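Local coordinates for alpha-n-acetylglucosaminidase family protein (Clostridium perfringens, PDB 4A42) that probably binds carbohydrate as one of the family 32 modules of a multimodular bacterial alpha-N-acetylglucosaminidase, at residues 29-34 with 71-76; 43-46 with 52-55; 93-96 with 100-103; 130-135 with 142-147. One frame throughout, in Å; residues are numbered along the deposited sequence. Where two conformers were deposited one is given.

Contact 1 (29-34 with 71-76)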
loop_
_atom_site.group_PDB
_atom_site.type_symbol
_atom_site.label_atom_id
_atom_site.label_comp_id
_atom_site.label_asym_id
_atom_site.label_seq_id
_atom_site.Cartn_x
_atom_site.Cartn_y
_atom_site.Cartn_z
ATOM N N LYS A 29 7.310 3.203 10.718
ATOM C CA LYS A 29 8.517 2.876 11.471
ATOM C C LYS A 29 9.729 3.464 10.781
ATOM O O LYS A 29 9.788 3.521 9.560
ATOM C CB LYS A 29 8.693 1.361 11.568
ATOM C CG LYS A 29 7.645 0.657 12.405
ATOM C CD LYS A 29 7.819 0.933 13.886
ATOM C CE LYS A 29 6.808 0.145 14.693
ATOM N NZ LYS A 29 6.911 0.423 16.145
ATOM N N ASP A 30 10.714 3.889 11.563
ATOM C CA ASP A 30 11.898 4.511 10.997
ATOM C C ASP A 30 12.606 3.567 10.023
ATOM O O ASP A 30 13.075 3.984 8.964
ATOM C CB ASP A 30 12.839 4.957 12.122
ATOM C CG ASP A 30 14.101 5.610 11.608
ATOM O OD1 ASP A 30 14.029 6.766 11.142
ATOM O OD2 ASP A 30 15.171 4.971 11.692
ATOM N N GLU A 31 12.665 2.290 10.377
ATOM C CA GLU A 31 13.393 1.314 9.569
ATOM C C GLU A 31 12.681 0.966 8.258
ATOM O O GLU A 31 13.273 0.351 7.371
ATOM C CB GLU A 31 13.656 0.045 10.383
ATOM C CG GLU A 31 12.391 -0.697 10.773
ATOM C CD GLU A 31 12.600 -1.633 11.945
ATOM O OE1 GLU A 31 13.282 -1.232 12.909
ATOM O OE2 GLU A 31 12.086 -2.774 11.903
ATOM N N THR A 32 11.416 1.356 8.140
ATOM C CA THR A 32 10.641 1.085 6.929
ATOM C C THR A 32 10.997 2.049 5.803
ATOM O O THR A 32 10.983 3.265 5.989
ATOM C CB THR A 32 9.130 1.177 7.207
ATOM O OG1 THR A 32 8.751 0.141 8.117
ATOM C CG2 THR A 32 8.318 1.056 5.916
ATOM N N LYS A 33 11.311 1.516 4.638
ATOM C CA LYS A 33 11.576 2.333 3.488
ATOM C C LYS A 33 10.429 2.188 2.481
ATOM O O LYS A 33 9.716 1.216 2.508
ATOM C CB LYS A 33 12.877 1.907 2.832
ATOM C CG LYS A 33 14.120 2.224 3.613
ATOM N N VAL A 34 10.285 3.163 1.621
ATOM C CA VAL A 34 9.219 3.172 0.628
ATOM C C VAL A 34 9.784 3.536 -0.743
ATOM O O VAL A 34 10.611 4.442 -0.853
ATOM C CB VAL A 34 8.121 4.185 1.003
ATOM C CG1 VAL A 34 6.891 3.997 0.117
ATOM C CG2 VAL A 34 7.749 4.050 2.470
ATOM N N LYS A 71 12.711 -6.122 7.839
ATOM C CA LYS A 71 12.799 -7.489 8.319
ATOM C C LYS A 71 11.472 -8.177 8.047
ATOM O O LYS A 71 10.461 -7.518 7.796
ATOM C CB LYS A 71 13.117 -7.516 9.815
ATOM N N GLU A 72 11.490 -9.487 8.122
ATOM C CA GLU A 72 10.272 -10.228 7.976
ATOM C C GLU A 72 9.421 -10.041 9.236
ATOM O O GLU A 72 9.812 -10.418 10.317
ATOM C CB GLU A 72 10.552 -11.706 7.633
ATOM C CG GLU A 72 11.524 -11.886 6.490
ATOM C CD GLU A 72 11.840 -13.344 6.113
ATOM O OE1 GLU A 72 11.152 -14.270 6.567
ATOM O OE2 GLU A 72 12.774 -13.505 5.312
ATOM N N LYS A 73 8.265 -9.420 9.089
ATOM C CA LYS A 73 7.404 -9.097 10.215
ATOM C C LYS A 73 6.000 -9.638 10.129
ATOM O O LYS A 73 5.539 -9.938 9.046
ATOM C CB LYS A 73 7.339 -7.582 10.394
ATOM C CG LYS A 73 8.666 -6.957 10.618
ATOM C CD LYS A 73 8.553 -5.543 11.074
ATOM C CE LYS A 73 9.893 -4.999 11.423
ATOM N NZ LYS A 73 9.738 -3.759 12.148
ATOM N N ASP A 74 5.318 -9.755 11.258
ATOM C CA ASP A 74 3.898 -10.064 11.287
ATOM C C ASP A 74 3.119 -8.928 10.636
ATOM O O ASP A 74 3.251 -7.772 11.031
ATOM C CB ASP A 74 3.377 -10.184 12.718
ATOM C CG ASP A 74 3.954 -11.366 13.483
ATOM O OD1 ASP A 74 4.581 -12.272 12.883
ATOM O OD2 ASP A 74 3.743 -11.383 14.715
ATOM N N ILE A 75 2.290 -9.259 9.657
ATOM C CA ILE A 75 1.377 -8.278 9.090
ATOM C C ILE A 75 -0.038 -8.790 9.304
ATOM O O ILE A 75 -0.395 -9.854 8.791
ATOM C CB ILE A 75 1.615 -8.075 7.586
ATOM C CG1 ILE A 75 3.038 -7.573 7.323
ATOM C CG2 ILE A 75 0.591 -7.119 7.032
ATOM C CD1 ILE A 75 3.482 -7.753 5.895
ATOM N N SER A 76 -0.825 -8.062 10.071
ATOM C CA SER A 76 -2.185 -8.467 10.367
ATOM C C SER A 76 -3.288 -7.814 9.524
ATOM O O SER A 76 -4.319 -8.392 9.282
ATOM C CB SER A 76 -2.521 -8.296 11.846
ATOM O OG SER A 76 -2.771 -6.969 12.206
HETATM O O HOH W 1 9.189 -1.979 9.717
#
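Lys73 NZ is held by two partners at the end of a long reach. It donates to Glu31 OE2 at 2.6 Å, and this hydrogen bond is also a salt bridge. It gives a second bond to a water, whose oxygen lies 3.1 Å from Lys73 NZ. The same water donates to Thr32 OG1 at 2.7 Å. One ammonium group therefore ties two consecutive residues of 29-34, one directly and one through water.

The two charged side chains approach from opposite directions, so that NZ comes down on OE2 of the carboxylate. The ammonium does not approach in the plane of the carboxylate. It meets OE2 from above, 42° out of that plane. The lysine runs extended beyond CG. Its CE also lies close to the carboxylate, with Lys73 CE 3.2 Å from Glu31 OE2. Glu31 CG sits between the backbone N and the carbonyl carbon (chi1 65°), and from there the chain extends toward the lysine.

Glu31 and Thr32 belong to a type I beta turn from Lys29 to Thr32. The turn is closed by Thr32 N to Lys29 O at 3.1 Å and leads into strand 33-36. Lys73 lies on strand 72-74, just after the chain turns a corner at Lys71. The bridge thus joins a turn and a short strand of the beta-sandwich typical of F5/8 type C domains, at the protein surface. Thr32 OG1 also bonds to Leu26 O, which helps fix the hydroxyl that receives the water. Lys29 NZ lies 6.4 Å from Lys73 NZ, and the nearby carboxylate of Glu31 would probably ease this like-charge approach.

Contact 2 (43-46 with 52-55); sequences ANNL and NTLW. With CA (calcium ion), chain C.
The 3-10 segment 43-46 and the irregular segment 52-55 come closest at Asn45 and Thr53, whose CA atoms are 5.4 Å apart. Their backbone carbonyls converge on a calcium ion. Asn45 O binds it at 2.3 Å and Thr53 O at 2.6 Å. Thr53 adds its hydroxyl, with OG1 2.5 Å from the calcium. OG1 lies between the backbone N and the carbonyl carbon (chi1 58°), which lets one residue grip the metal twice. Asp48, Asn50, Gly142 and Glu143 complete the site.

Asn45 ND2 donates to Leu54 O at 2.9 Å, along a nearly straight bond of 166°. The acceptor lies almost in the amide plane, but the donor stands above the carbonyl plane of Leu54. This bond fixes the turn of the amide beside Thr53.

Away from the calcium the contact is apolar. Leu46 CD2 packs on Trp55 CB at 3.7 Å, and Leu46 CD1 lies over one face of the indole, toward its rim. Trp55 NE1 bonds to Ser38 O. Both segments belong to the loop between strands 33-36 and 63-69. Leu46 and Trp55 pack against these strands and against strand 141-148, where backbone hydrogen bonds join Leu46 to Ile144 and Trp55 to Ile141.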
loop_
_atom_site.group_PDB
_atom_site.type_symbol
_atom_site.label_atom_id
_atom_site.label_comp_id
_atom_site.label_asym_id
_atom_site.label_seq_id
_atom_site.Cartn_x
_atom_site.Cartn_y
_atom_site.Cartn_z
ATOM N N ALA A 43 6.248 10.704 -2.116
ATOM C CA ALA A 43 6.282 9.358 -1.564
ATOM C C ALA A 43 6.079 9.281 -0.046
ATOM O O ALA A 43 5.388 8.388 0.446
ATOM C CB ALA A 43 7.566 8.639 -1.982
ATOM N N ASN A 44 6.674 10.199 0.706
ATOM C CA ASN A 44 6.538 10.131 2.149
ATOM C C ASN A 44 5.138 10.510 2.613
ATOM O O ASN A 44 4.766 10.245 3.749
ATOM C CB ASN A 44 7.620 10.950 2.839
ATOM C CG ASN A 44 8.972 10.282 2.749
ATOM O OD1 ASN A 44 9.069 9.051 2.792
ATOM N ND2 ASN A 44 10.020 11.081 2.603
ATOM N N ASN A 45 4.362 11.105 1.715
ATOM C CA ASN A 45 2.963 11.398 2.015
ATOM C C ASN A 45 2.188 10.107 2.245
ATOM O O ASN A 45 1.105 10.115 2.804
ATOM C CB ASN A 45 2.308 12.207 0.893
ATOM C CG ASN A 45 2.811 13.642 0.839
ATOM O OD1 ASN A 45 3.464 14.118 1.768
ATOM N ND2 ASN A 45 2.492 14.339 -0.240
ATOM N N LEU A 46 2.746 8.988 1.823
ATOM C CA LEU A 46 2.062 7.709 2.013
ATOM C C LEU A 46 2.074 7.227 3.455
ATOM O O LEU A 46 1.268 6.376 3.836
ATOM C CB LEU A 46 2.690 6.629 1.132
ATOM C CG LEU A 46 2.456 6.751 -0.363
ATOM C CD1 LEU A 46 3.397 5.794 -1.079
ATOM C CD2 LEU A 46 0.993 6.439 -0.688
ATOM N N ASN A 52 -4.790 13.563 4.498
ATOM C CA ASN A 52 -4.973 14.523 3.426
ATOM C C ASN A 52 -3.720 14.940 2.656
ATOM O O ASN A 52 -3.819 15.688 1.717
ATOM C CB ASN A 52 -5.765 15.742 3.891
ATOM C CG ASN A 52 -7.252 15.471 3.960
ATOM O OD1 ASN A 52 -7.808 14.781 3.142
ATOM N ND2 ASN A 52 -7.888 16.036 4.943
ATOM N N THR A 53 -2.569 14.412 3.034
ATOM C CA THR A 53 -1.367 14.622 2.241
ATOM C C THR A 53 -1.285 13.401 1.329
ATOM O O THR A 53 -1.234 12.280 1.793
ATOM C CB THR A 53 -0.101 14.745 3.088
ATOM O OG1 THR A 53 0.083 13.573 3.876
ATOM C CG2 THR A 53 -0.173 15.988 3.988
ATOM N N LEU A 54 -1.271 13.659 0.032
ATOM C CA LEU A 54 -1.443 12.621 -0.965
ATOM C C LEU A 54 -0.235 12.275 -1.807
ATOM O O LEU A 54 0.606 13.118 -2.037
ATOM C CB LEU A 54 -2.543 13.042 -1.916
ATOM C CG LEU A 54 -3.715 13.767 -1.275
ATOM C CD1 LEU A 54 -4.652 14.226 -2.356
ATOM C CD2 LEU A 54 -4.429 12.864 -0.306
ATOM N N TRP A 55 -0.186 11.020 -2.256
ATOM C CA TRP A 55 0.742 10.594 -3.285
ATOM C C TRP A 55 -0.108 10.415 -4.542
ATOM O O TRP A 55 -1.058 9.661 -4.551
ATOM C CB TRP A 55 1.465 9.304 -2.916
ATOM C CG TRP A 55 2.209 8.678 -4.075
ATOM C CD1 TRP A 55 3.393 9.099 -4.614
ATOM C CD2 TRP A 55 1.819 7.522 -4.827
ATOM N NE1 TRP A 55 3.751 8.281 -5.653
ATOM C CE2 TRP A 55 2.806 7.303 -5.799
ATOM C CE3 TRP A 55 0.726 6.652 -4.771
ATOM C CZ2 TRP A 55 2.736 6.255 -6.701
ATOM C CZ3 TRP A 55 0.661 5.615 -5.672
ATOM C CH2 TRP A 55 1.658 5.423 -6.621
HETATM CA CA CA C . -0.559 11.141 4.036
#

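Contact 3 (93-96 with 100-103)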
loop_
_atom_site.group_PDB
_atom_site.type_symbol
_atom_site.label_atom_id
_atom_site.label_comp_id
_atom_site.label_asym_id
_atom_site.label_seq_id
_atom_site.Cartn_x
_atom_site.Cartn_y
_atom_site.Cartn_z
ATOM N N GLU A 93 0.626 -7.389 -2.654
ATOM C CA GLU A 93 1.526 -8.535 -2.712
ATOM C C GLU A 93 2.495 -8.452 -1.546
ATOM O O GLU A 93 2.851 -7.367 -1.115
ATOM C CB GLU A 93 2.340 -8.521 -4.003
ATOM C CG GLU A 93 1.570 -8.781 -5.285
ATOM C CD GLU A 93 2.409 -8.449 -6.502
ATOM O OE1 GLU A 93 2.581 -7.251 -6.787
ATOM O OE2 GLU A 93 2.922 -9.380 -7.152
ATOM N N ILE A 94 2.943 -9.602 -1.048
ATOM C CA ILE A 94 3.977 -9.618 -0.021
ATOM C C ILE A 94 5.109 -10.540 -0.454
ATOM O O ILE A 94 4.901 -11.442 -1.272
ATOM C CB ILE A 94 3.428 -10.053 1.356
ATOM C CG1 ILE A 94 2.778 -11.438 1.278
ATOM C CG2 ILE A 94 2.439 -9.002 1.880
ATOM C CD1 ILE A 94 2.409 -12.014 2.638
ATOM N N SER A 95 6.302 -10.296 0.083
ATOM C CA SER A 95 7.465 -11.124 -0.216
ATOM C C SER A 95 8.431 -11.143 0.957
ATOM O O SER A 95 8.464 -10.206 1.766
ATOM C CB SER A 95 8.190 -10.622 -1.464
ATOM O OG SER A 95 9.279 -11.474 -1.801
ATOM N N ASN A 96 9.231 -12.209 1.029
ATOM C CA ASN A 96 10.310 -12.307 1.999
ATOM C C ASN A 96 11.654 -11.938 1.401
ATOM O O ASN A 96 12.469 -11.297 2.041
ATOM C CB ASN A 96 10.352 -13.703 2.613
ATOM C CG ASN A 96 9.172 -13.970 3.477
ATOM O OD1 ASN A 96 8.601 -13.060 4.047
ATOM N ND2 ASN A 96 8.795 -15.217 3.587
ATOM N N GLU A 100 10.207 -13.263 -5.032
ATOM C CA GLU A 100 9.036 -14.106 -5.188
ATOM C C GLU A 100 7.884 -13.517 -4.405
ATOM O O GLU A 100 7.917 -13.466 -3.188
ATOM C CB GLU A 100 9.305 -15.527 -4.706
ATOM C CG GLU A 100 8.134 -16.462 -4.920
ATOM C CD GLU A 100 8.479 -17.908 -4.687
ATOM O OE1 GLU A 100 8.991 -18.542 -5.608
ATOM O OE2 GLU A 100 8.204 -18.407 -3.595
ATOM N N TRP A 101 6.844 -13.122 -5.134
ATOM C CA TRP A 101 5.722 -12.390 -4.556
ATOM C C TRP A 101 4.450 -13.211 -4.429
ATOM O O TRP A 101 4.106 -13.990 -5.319
ATOM C CB TRP A 101 5.417 -11.146 -5.392
ATOM C CG TRP A 101 6.573 -10.207 -5.483
ATOM C CD1 TRP A 101 7.584 -10.239 -6.401
ATOM C CD2 TRP A 101 6.842 -9.099 -4.624
ATOM N NE1 TRP A 101 8.467 -9.215 -6.168
ATOM C CE2 TRP A 101 8.041 -8.500 -5.071
ATOM C CE3 TRP A 101 6.199 -8.548 -3.510
ATOM C CZ2 TRP A 101 8.603 -7.385 -4.458
ATOM C CZ3 TRP A 101 6.760 -7.431 -2.891
ATOM C CH2 TRP A 101 7.948 -6.868 -3.369
ATOM N N THR A 102 3.747 -13.000 -3.322
ATOM C CA THR A 102 2.426 -13.578 -3.113
ATOM C C THR A 102 1.331 -12.507 -3.095
ATOM O O THR A 102 1.305 -11.630 -2.217
ATOM C CB THR A 102 2.378 -14.403 -1.813
ATOM O OG1 THR A 102 3.370 -15.441 -1.873
ATOM C CG2 THR A 102 0.998 -15.032 -1.627
ATOM N N LYS A 103 0.429 -12.590 -4.052
ATOM C CA LYS A 103 -0.686 -11.666 -4.146
ATOM C C LYS A 103 -1.746 -12.100 -3.165
ATOM O O LYS A 103 -2.372 -13.107 -3.340
ATOM C CB LYS A 103 -1.241 -11.605 -5.583
ATOM C CG LYS A 103 -2.218 -10.458 -5.854
ATOM C CD LYS A 103 -2.594 -10.283 -7.273
ATOM C CE LYS A 103 -1.412 -9.996 -8.157
ATOM N NZ LYS A 103 -1.726 -9.827 -9.587
HETATM O O HOH W 2 9.578 -14.405 -0.570
#
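Ile94 and Thr102 face each other as a hydrogen-bonded antiparallel pair. Thr102 N donates to Ile94 O at 2.8 Å, in an almost straight bond (177°). The return bond from Ile94 N to Thr102 O is 2.9 Å. Next to it, Glu93 and Lys103 form a non-hydrogen-bonded pair, and Glu93 CA makes a CA-H...O contact with Thr102 O.

The segments are the facing ends of a beta hairpin, strands 90-95 and 102-107. Near its turn a side chain takes over the polar pairing: Ser95 OG donates to Glu100 O at 2.8 Å, from above the carbonyl plane. OG is trans to the backbone N (chi1 -177°), which carries it across to the other segment. A water joins Asn96 N to the same Glu100 O.

Side-chain packing centres on Trp101. Ser95 CB lies over its six-membered ring, 3.7 Å from the centroid, as a CH-pi contact. Glu93 crosses the tryptophan at about a right angle, and its OE2 comes 3.5 Å from Trp101 CB. Arg131 of the adjacent strand 126-134 makes a salt bridge with Glu93 OE1 and a cation-pi contact with Trp101. Glu93 CG also packs alongside the Lys103 backbone, 3.8 Å from Lys103 CA.

Contact 4 (130-135 with 142-147). With CA (calcium ion), chain C.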
loop_
_atom_site.group_PDB
_atom_site.type_symbol
_atom_site.label_atom_id
_atom_site.label_comp_id
_atom_site.label_asym_id
_atom_site.label_seq_id
_atom_site.Cartn_x
_atom_site.Cartn_y
_atom_site.Cartn_z
ATOM N N VAL A 130 5.995 -5.247 1.126
ATOM C CA VAL A 130 4.580 -5.150 0.819
ATOM C C VAL A 130 4.438 -4.247 -0.395
ATOM O O VAL A 130 4.848 -3.081 -0.366
ATOM C CB VAL A 130 3.766 -4.617 2.018
ATOM C CG1 VAL A 130 2.274 -4.807 1.778
ATOM C CG2 VAL A 130 4.189 -5.320 3.307
ATOM N N ARG A 131 3.874 -4.798 -1.469
ATOM C CA ARG A 131 3.755 -4.080 -2.724
ATOM C C ARG A 131 2.293 -3.849 -3.094
ATOM O O ARG A 131 1.463 -4.754 -3.011
ATOM C CB ARG A 131 4.497 -4.807 -3.853
ATOM C CG ARG A 131 4.473 -4.041 -5.180
ATOM C CD ARG A 131 5.469 -4.610 -6.174
ATOM N NE ARG A 131 5.075 -5.928 -6.650
ATOM C CZ ARG A 131 5.839 -6.697 -7.419
ATOM N NH1 ARG A 131 7.038 -6.265 -7.795
ATOM N NH2 ARG A 131 5.406 -7.891 -7.813
ATOM N N PHE A 132 1.996 -2.607 -3.470
ATOM C CA PHE A 132 0.659 -2.168 -3.841
ATOM C C PHE A 132 0.675 -1.796 -5.308
ATOM O O PHE A 132 1.503 -1.003 -5.743
ATOM C CB PHE A 132 0.249 -0.942 -3.004
ATOM C CG PHE A 132 0.151 -1.228 -1.534
ATOM C CD1 PHE A 132 1.296 -1.271 -0.745
ATOM C CD2 PHE A 132 -1.078 -1.463 -0.936
ATOM C CE1 PHE A 132 1.214 -1.560 0.607
ATOM C CE2 PHE A 132 -1.166 -1.733 0.428
ATOM C CZ PHE A 132 -0.014 -1.795 1.195
ATOM N N ASN A 133 -0.236 -2.371 -6.078
ATOM C CA ASN A 133 -0.352 -2.007 -7.475
ATOM C C ASN A 133 -1.697 -1.356 -7.689
ATOM O O ASN A 133 -2.700 -1.823 -7.159
ATOM C CB ASN A 133 -0.199 -3.253 -8.341
ATOM C CG ASN A 133 0.984 -4.097 -7.913
ATOM O OD1 ASN A 133 2.137 -3.686 -8.070
ATOM N ND2 ASN A 133 0.706 -5.263 -7.330
ATOM N N PHE A 134 -1.716 -0.257 -8.434
ATOM C CA PHE A 134 -2.957 0.478 -8.654
ATOM C C PHE A 134 -3.244 0.570 -10.139
ATOM O O PHE A 134 -2.401 1.010 -10.912
ATOM C CB PHE A 134 -2.876 1.878 -8.042
ATOM C CG PHE A 134 -2.566 1.872 -6.576
ATOM C CD1 PHE A 134 -3.521 1.472 -5.659
ATOM C CD2 PHE A 134 -1.316 2.245 -6.112
ATOM C CE1 PHE A 134 -3.248 1.447 -4.308
ATOM C CE2 PHE A 134 -1.030 2.229 -4.741
ATOM C CZ PHE A 134 -2.000 1.837 -3.842
ATOM N N ASN A 135 -4.418 0.103 -10.534
ATOM C CA ASN A 135 -4.801 0.148 -11.937
ATOM C C ASN A 135 -6.017 0.989 -12.291
ATOM O O ASN A 135 -6.503 0.902 -13.390
ATOM C CB ASN A 135 -4.918 -1.244 -12.538
ATOM C CG ASN A 135 -5.976 -2.062 -11.886
ATOM O OD1 ASN A 135 -5.783 -2.542 -10.793
ATOM N ND2 ASN A 135 -7.097 -2.255 -12.570
ATOM N N GLY A 142 -4.004 8.869 0.117
ATOM C CA GLY A 142 -3.754 9.724 1.261
ATOM C C GLY A 142 -2.860 9.087 2.299
ATOM O O GLY A 142 -2.151 9.797 3.008
ATOM N N GLU A 143 -2.892 7.764 2.403
ATOM C CA GLU A 143 -2.129 7.075 3.422
ATOM C C GLU A 143 -2.228 5.569 3.190
ATOM O O GLU A 143 -3.268 5.079 2.755
ATOM C CB GLU A 143 -2.712 7.414 4.797
ATOM C CG GLU A 143 -1.800 7.076 5.955
ATOM C CD GLU A 143 -0.681 8.094 6.204
ATOM O OE1 GLU A 143 -0.584 9.159 5.561
ATOM O OE2 GLU A 143 0.118 7.821 7.090
ATOM N N ILE A 144 -1.144 4.852 3.466
ATOM C CA ILE A 144 -1.175 3.394 3.521
ATOM C C ILE A 144 -0.702 2.975 4.899
ATOM O O ILE A 144 0.385 3.345 5.338
ATOM C CB ILE A 144 -0.274 2.750 2.451
ATOM C CG1 ILE A 144 -0.854 3.031 1.062
ATOM C CG2 ILE A 144 -0.140 1.242 2.684
ATOM C CD1 ILE A 144 0.041 2.601 -0.056
ATOM N N LYS A 145 -1.552 2.258 5.597
ATOM C CA LYS A 145 -1.277 1.805 6.947
ATOM C C LYS A 145 -1.099 0.286 6.973
ATOM O O LYS A 145 -1.938 -0.419 6.491
ATOM C CB LYS A 145 -2.394 2.233 7.879
ATOM C CG LYS A 145 -2.696 3.716 7.791
ATOM C CD LYS A 145 -3.823 4.159 8.681
ATOM C CE LYS A 145 -4.376 5.505 8.256
ATOM N NZ LYS A 145 -5.620 5.942 8.966
ATOM N N ILE A 146 0.021 -0.169 7.524
ATOM C CA ILE A 146 0.318 -1.594 7.560
ATOM C C ILE A 146 0.428 -2.004 9.014
ATOM O O ILE A 146 1.403 -1.698 9.654
ATOM C CB ILE A 146 1.616 -1.911 6.818
ATOM C CG1 ILE A 146 1.510 -1.474 5.354
ATOM C CG2 ILE A 146 1.924 -3.392 6.893
ATOM C CD1 ILE A 146 2.781 -1.465 4.624
ATOM N N TYR A 147 -0.592 -2.674 9.520
ATOM C CA TYR A 147 -0.652 -2.993 10.933
ATOM C C TYR A 147 -0.040 -4.347 11.294
ATOM O O TYR A 147 -0.272 -5.347 10.652
ATOM C CB TYR A 147 -2.057 -2.902 11.478
ATOM C CG TYR A 147 -2.847 -1.643 11.176
ATOM C CD1 TYR A 147 -2.555 -0.441 11.776
ATOM C CD2 TYR A 147 -3.940 -1.687 10.356
ATOM C CE1 TYR A 147 -3.311 0.691 11.512
ATOM C CE2 TYR A 147 -4.680 -0.567 10.098
ATOM C CZ TYR A 147 -4.371 0.612 10.684
ATOM O OH TYR A 147 -5.170 1.693 10.403
HETATM CA CA CA C . -0.559 11.141 4.036
#
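Phe132 and Ile144 lie alongside one another, pointing in opposite senses, and two branches of the isoleucine touch the ring. Ile144 CD1 sits over the centre of one face. It is 4.1 Å from the centroid of the Phe132 ring and only 11° off the normal, a clear CH-pi contact. Ile144 CG2 reaches the far end of the ring instead, 3.4 Å from Phe132 CZ. Ile144 CG1 is trans to the carbonyl carbon (chi1 -67°), while CG2 is trans to the backbone N. This split lets the two methyl groups reach different parts of one ring.

Ile146 meets the same phenylalanine differently. Its CD1 comes to the ring edge, near the ring plane, 4.3 Å from Phe132 CE1. That methyl also packs on Val130, with Ile146 CD1 4.2 Å from Val130 CB. Phe134 completes the row, presenting its edge to Ile144 CD1 at a distance of 4.4 Å from CZ.

No hydrogen bond joins the segments. The strand axes are 10.5 Å apart at closest approach and run at 145° to each other, so the strands face each other through side chains across a beta-sandwich core. Alternation along strand 142-147 turns Ile144 and Ile146 inward. At its start, Gly142 O and Glu143 OE1 bind calcium, at 2.3 Å and 2.5 Å.

Strand 126-134 lies between 63-69 and 90-95 in one sheet, and strand 141-148 lies between 24-25 and 77-82 in the other. Phe67 of strand 63-69 touches both isoleucines, while Ile78 and Ile80 of strand 77-82 reach Phe132.

Contact 4 is the core contact, centred about 1 Å from the centre of the chain and wholly apolar between its strands. Contacts 1 and 3 lie at the surface, where charge, water and backbone pairing do more of the work. Contact 2 is partly buried and mixes metal binding with packing. Contacts 2 and 4 share the calcium ion, and Leu46 O to Ile144 N probably adds a hydrogen bond between them. Contacts 1, 3 and 4 all reach the sheet that holds strand 126-134, which neighbours both 72-74 and 90-95. Contacts 2 and 3 do not touch and lie on opposite sides of the chain's centre.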